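Long-range contact in tegument protein UL51 (Human herpesvirus 1, PDB 6T5A), which probably takes part in egress of virus particles from the perinuclear space and in secondary envelopment of cytoplasmic capsids at membranes derived from the trans-Golgi network: residues 58-62 and 115-119. The protein carries 1 engineered substitution. Numbering follows the deposited sequence.
Sequences RLVKA and QMYMS
Met116 reaches from helix 94-117 to helix 46-61 and meets three side chains there. Its methyl, CE, lies 3.7 Å from CD2 of Leu59 and 3.8 Å from CB of Ala62, while its SD is also in contact with that CB. The unbranched thioether suits this place: with CG anti to the backbone N (chi1 179°) the chain extends outward, then bends at chi3 (63°) to lay its methyl against both leucine and alanine. Alanine, whose lone CB points at helix 94-117, is small enough for both the sulfur and the methyl to come up against it. Arg58 runs past Met116 in the opposite direction, its NH2 coming obliquely to within 3.6 Å of Met116 CG without bonding to it; arginine's long chain lets the charged end stay exposed.

Buried Leu59 offers a branched apolar end that meets both the thioether methyl and the phenol of Tyr117, its CD2 lying 3.5 Å from OH and 3.9 Å from CZ. The two side chains cross at about a right angle, and although the CB of Tyr117 points away from helix 46-61, the para-hydroxyl end of the ring comes back to the leucine.

Helix 46-61 is followed closely by helix 63-82, and helix 94-117 returns alongside in a helical hairpin; the contact joins the ends of helices 94-117 and 46-61, within the UL51 family region. No hydrogen bond links the two segments.

Further out, tyrosine pairs its apolar ring with a hydroxyl hydrogen-bonded to a polar side chain on the chain of another protein; side chains of that chain also pack on Leu59 and Ala62. Ser119 OG, in a poorly ordered residue, makes a weak 3.1 Å hydrogen bond to Met116 O, which also receives a weak one from a glycerol probably left from crystallisation.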
loop_
_atom_site.group_PDB
_atom_site.type_symbol
_atom_site.label_atom_id
_atom_site.label_comp_id
_atom_site.label_asym_id
_atom_site.label_seq_id
_atom_site.Cartn_x
_atom_site.Cartn_y
_atom_site.Cartn_z
ATOM N N ARG A 58 -17.659 -7.497 -30.388
ATOM C CA ARG A 58 -19.084 -7.684 -30.718
ATOM C C ARG A 58 -19.640 -6.439 -31.435
ATOM O O ARG A 58 -20.419 -6.574 -32.379
ATOM C CB ARG A 58 -19.900 -7.971 -29.456
ATOM C CG ARG A 58 -19.662 -9.376 -28.879
ATOM C CD ARG A 58 -20.395 -9.561 -27.570
ATOM N NE ARG A 58 -21.845 -9.588 -27.769
ATOM C CZ ARG A 58 -22.742 -9.555 -26.789
ATOM N NH1 ARG A 58 -22.350 -9.470 -25.521
ATOM N NH2 ARG A 58 -24.040 -9.597 -27.068
ATOM N N LEU A 59 -19.215 -5.233 -30.993
ATOM C CA LEU A 59 -19.637 -3.970 -31.588
ATOM C C LEU A 59 -19.030 -3.729 -32.973
ATOM O O LEU A 59 -19.674 -3.104 -33.802
ATOM C CB LEU A 59 -19.338 -2.790 -30.662
ATOM C CG LEU A 59 -20.262 -2.632 -29.463
ATOM C CD1 LEU A 59 -19.549 -1.918 -28.341
ATOM C CD2 LEU A 59 -21.543 -1.897 -29.846
ATOM N N VAL A 60 -17.799 -4.220 -33.218
ATOM C CA VAL A 60 -17.133 -4.134 -34.524
ATOM C C VAL A 60 -17.925 -5.010 -35.517
ATOM O O VAL A 60 -18.160 -4.584 -36.652
ATOM C CB VAL A 60 -15.616 -4.493 -34.446
ATOM C CG1 VAL A 60 -15.031 -4.797 -35.822
ATOM C CG2 VAL A 60 -14.818 -3.367 -33.778
ATOM N N LYS A 61 -18.381 -6.196 -35.069
ATOM C CA LYS A 61 -19.225 -7.073 -35.894
ATOM C C LYS A 61 -20.581 -6.417 -36.160
ATOM O O LYS A 61 -21.069 -6.465 -37.291
ATOM C CB LYS A 61 -19.409 -8.446 -35.238
ATOM C CG LYS A 61 -18.209 -9.373 -35.436
ATOM C CD LYS A 61 -18.392 -10.690 -34.684
ATOM C CE LYS A 61 -17.202 -11.617 -34.818
ATOM N NZ LYS A 61 -16.065 -11.214 -33.946
ATOM N N ALA A 62 -21.149 -5.732 -35.136
ATOM C CA ALA A 62 -22.438 -5.039 -35.213
ATOM C C ALA A 62 -22.441 -3.827 -36.156
ATOM O O ALA A 62 -23.516 -3.289 -36.420
ATOM C CB ALA A 62 -22.896 -4.630 -33.823
ATOM N N GLN A 115 -31.170 -6.037 -28.849
ATOM C CA GLN A 115 -30.967 -7.315 -28.165
ATOM C C GLN A 115 -29.520 -7.437 -27.667
ATOM O O GLN A 115 -29.299 -7.877 -26.535
ATOM C CB GLN A 115 -31.357 -8.485 -29.085
ATOM C CG GLN A 115 -31.467 -9.833 -28.372
ATOM C CD GLN A 115 -31.983 -10.944 -29.261
ATOM O OE1 GLN A 115 -32.062 -10.830 -30.495
ATOM N NE2 GLN A 115 -32.344 -12.058 -28.643
ATOM N N MET A 116 -28.544 -7.005 -28.492
ATOM C CA MET A 116 -27.123 -6.991 -28.130
ATOM C C MET A 116 -26.855 -5.996 -26.985
ATOM O O MET A 116 -26.144 -6.342 -26.045
ATOM C CB MET A 116 -26.249 -6.686 -29.354
ATOM C CG MET A 116 -24.761 -6.638 -29.047
ATOM S SD MET A 116 -23.769 -5.901 -30.366
ATOM C CE MET A 116 -24.414 -4.244 -30.391
ATOM N N TYR A 117 -27.435 -4.781 -27.055
ATOM C CA TYR A 117 -27.264 -3.757 -26.026
ATOM C C TYR A 117 -27.978 -4.115 -24.724
ATOM O O TYR A 117 -27.369 -4.062 -23.655
ATOM C CB TYR A 117 -27.739 -2.388 -26.534
ATOM C CG TYR A 117 -26.665 -1.578 -27.226
ATOM C CD1 TYR A 117 -26.444 -1.700 -28.595
ATOM C CD2 TYR A 117 -25.874 -0.677 -26.515
ATOM C CE1 TYR A 117 -25.462 -0.942 -29.240
ATOM C CE2 TYR A 117 -24.910 0.103 -27.155
ATOM C CZ TYR A 117 -24.699 -0.043 -28.514
ATOM O OH TYR A 117 -23.729 0.708 -29.132
ATOM N N MET A 118 -29.268 -4.468 -24.820
ATOM C CA MET A 118 -30.122 -4.840 -23.690
ATOM C C MET A 118 -30.223 -6.363 -23.637
ATOM O O MET A 118 -31.224 -6.948 -24.071
ATOM C CB MET A 118 -31.515 -4.180 -23.811
ATOM C CG MET A 118 -31.470 -2.666 -23.987
ATOM S SD MET A 118 -32.854 -2.038 -24.978
ATOM C CE MET A 118 -34.128 -1.919 -23.707
ATOM N N SER A 119 -29.149 -7.005 -23.147
ATOM C CA SER A 119 -29.053 -8.458 -23.016
ATOM C C SER A 119 -29.861 -8.977 -21.824
ATOM O O SER A 119 -30.118 -8.242 -20.870
ATOM C CB SER A 119 -27.595 -8.889 -22.898
ATOM O OG SER A 119 -26.873 -8.556 -24.072
#